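Local coordinates for protein flavodoxin (Bacillus cereus, PDB 6GAQ) that binds flavin mononucleotide and probably serves as a low-potential electron donor to a number of redox enzymes, at residues A[46-51]-A[76-81]. Numbering follows the deposited sequence.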
loop_
_atom_site.group_PDB
_atom_site.type_symbol
_atom_site.label_atom_id
_atom_site.label_comp_id
_atom_site.label_asym_id
_atom_site.label_seq_id
_atom_site.Cartn_x
_atom_site.Cartn_y
_atom_site.Cartn_z
ATOM N N GLU A 46 -8.670 0.567 8.048
ATOM C CA GLU A 46 -10.012 0.372 8.571
ATOM C C GLU A 46 -10.408 1.548 9.457
ATOM O O GLU A 46 -9.589 2.099 10.198
ATOM C CB GLU A 46 -10.091 -0.944 9.352
ATOM C CG GLU A 46 -11.324 -1.103 10.238
ATOM C CD GLU A 46 -11.171 -0.427 11.586
ATOM O OE1 GLU A 46 -10.022 -0.258 12.049
ATOM O OE2 GLU A 46 -12.201 -0.033 12.164
ATOM N N GLY A 47 -11.680 1.940 9.367
ATOM C CA GLY A 47 -12.205 3.019 10.185
ATOM C C GLY A 47 -11.554 4.353 9.890
ATOM O O GLY A 47 -11.759 5.337 10.606
ATOM N N MET A 48 -10.769 4.385 8.820
ATOM C CA MET A 48 -9.993 5.552 8.430
ATOM C C MET A 48 -10.747 6.298 7.336
ATOM O O MET A 48 -10.945 5.765 6.239
ATOM C CB MET A 48 -8.606 5.129 7.944
ATOM C CG MET A 48 -7.778 6.235 7.321
ATOM S SD MET A 48 -6.217 5.605 6.677
ATOM C CE MET A 48 -5.408 7.128 6.197
ATOM N N ASP A 49 -11.177 7.518 7.643
ATOM C CA ASP A 49 -11.832 8.349 6.646
ATOM C C ASP A 49 -10.839 8.715 5.551
ATOM O O ASP A 49 -9.765 9.258 5.827
ATOM C CB ASP A 49 -12.402 9.607 7.300
ATOM C CG ASP A 49 -13.268 9.291 8.503
ATOM O OD1 ASP A 49 -14.485 9.078 8.320
ATOM O OD2 ASP A 49 -12.728 9.244 9.629
ATOM N N ALA A 50 -11.198 8.410 4.303
ATOM C CA ALA A 50 -10.283 8.580 3.179
ATOM C C ALA A 50 -9.922 10.036 2.908
ATOM O O ALA A 50 -9.041 10.288 2.079
ATOM C CB ALA A 50 -10.883 7.955 1.918
ATOM N N GLU A 51 -10.572 10.992 3.577
ATOM C CA GLU A 51 -10.226 12.399 3.401
ATOM C C GLU A 51 -8.816 12.713 3.878
ATOM O O GLU A 51 -8.220 13.694 3.418
ATOM C CB GLU A 51 -11.228 13.281 4.149
ATOM C CG GLU A 51 -12.544 13.499 3.425
ATOM C CD GLU A 51 -12.597 14.834 2.709
ATOM O OE1 GLU A 51 -13.472 15.007 1.834
ATOM O OE2 GLU A 51 -11.765 15.711 3.022
ATOM N N GLU A 76 -12.591 -2.984 1.664
ATOM C CA GLU A 76 -13.567 -2.576 0.660
ATOM C C GLU A 76 -14.293 -1.301 1.070
ATOM O O GLU A 76 -14.624 -0.475 0.212
ATOM C CB GLU A 76 -14.570 -3.703 0.405
ATOM C CG GLU A 76 -15.601 -3.378 -0.669
ATOM C CD GLU A 76 -16.506 -4.551 -0.985
ATOM O OE1 GLU A 76 -16.208 -5.674 -0.527
ATOM O OE2 GLU A 76 -17.517 -4.349 -1.691
ATOM N N ASP A 77 -14.546 -1.123 2.369
ATOM C CA ASP A 77 -15.156 0.116 2.838
ATOM C C ASP A 77 -14.239 1.304 2.576
ATOM O O ASP A 77 -14.680 2.342 2.070
ATOM C CB ASP A 77 -15.494 0.008 4.325
ATOM C CG ASP A 77 -16.587 0.971 4.745
ATOM O OD1 ASP A 77 -17.378 1.389 3.873
ATOM O OD2 ASP A 77 -16.658 1.310 5.946
ATOM N N PHE A 78 -12.953 1.164 2.906
ATOM C CA PHE A 78 -11.994 2.227 2.620
ATOM C C PHE A 78 -11.800 2.418 1.121
ATOM O O PHE A 78 -11.593 3.548 0.663
ATOM C CB PHE A 78 -10.654 1.925 3.294
ATOM C CG PHE A 78 -9.552 2.872 2.905
ATOM C CD1 PHE A 78 -9.425 4.101 3.531
ATOM C CD2 PHE A 78 -8.643 2.534 1.915
ATOM C CE1 PHE A 78 -8.414 4.975 3.177
ATOM C CE2 PHE A 78 -7.631 3.404 1.555
ATOM C CZ PHE A 78 -7.516 4.626 2.188
ATOM N N HIS A 79 -11.854 1.333 0.346
ATOM C CA HIS A 79 -11.706 1.448 -1.100
ATOM C C HIS A 79 -12.896 2.176 -1.713
ATOM O O HIS A 79 -12.725 3.102 -2.515
ATOM C CB HIS A 79 -11.535 0.060 -1.720
ATOM C CG HIS A 79 -11.944 -0.017 -3.157
ATOM N ND1 HIS A 79 -13.035 -0.743 -3.581
ATOM C CD2 HIS A 79 -11.404 0.535 -4.270
ATOM C CE1 HIS A 79 -13.153 -0.632 -4.892
ATOM N NE2 HIS A 79 -12.175 0.138 -5.334
ATOM N N ASP A 80 -14.116 1.774 -1.344
ATOM C CA ASP A 80 -15.295 2.521 -1.764
ATOM C C ASP A 80 -15.279 3.938 -1.204
ATOM O O ASP A 80 -15.793 4.864 -1.843
ATOM C CB ASP A 80 -16.568 1.794 -1.327
ATOM C CG ASP A 80 -16.831 0.535 -2.133
ATOM O OD1 ASP A 80 -16.112 0.298 -3.126
ATOM O OD2 ASP A 80 -17.759 -0.217 -1.770
ATOM N N ASP A 81 -14.691 4.124 -0.019
ATOM C CA ASP A 81 -14.605 5.448 0.590
ATOM C C ASP A 81 -13.783 6.416 -0.248
ATOM O O ASP A 81 -13.984 7.632 -0.146
ATOM C CB ASP A 81 -14.003 5.337 1.992
ATOM C CG ASP A 81 -14.313 6.536 2.859
ATOM O OD1 ASP A 81 -15.097 7.404 2.422
ATOM O OD2 ASP A 81 -13.772 6.609 3.983
#
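Ala50 N donates to Asp81 OD2 across 3.2 Å in a fairly straight bond, its N-H...O angle 159°. The amide comes in from above the carboxylate plane, about 60° out of it. With CG anti to its backbone N (chi1 -160°), Asp81 carries its carboxylate off the helix toward the Ala50 amide. Ala50 points its methyl at the helix, where CB rests 3.7 Å from the Asp81 backbone O. Asp49 OD1 lies 5.0 Å from Asp81 OD2, not in contact, and the two like charges may repel mildly.

One helical turn earlier, Phe78 also points toward the loop. Met48 O lies in the plane of the ring at its edge, 3.5 Å from Phe78 CD1, while Ala50 CB packs 4.1 Å from Phe78 CE1. Extended beyond CG, the Met48 side chain runs beside Phe78 in the same direction and makes an oblique Met-aromatic contact, SD 5.1 Å from the ring centroid. Phe112 of helix 107-117 also touches the Phe78 side chain, and Met48 continues onto Leu12 and Ala14 of strand 11-16. Helix 73-81 is thus joined to the loop following strand 40-44 on one side of the five-stranded parallel sheet, order 2-1-3-4-5, of the flavodoxin fold.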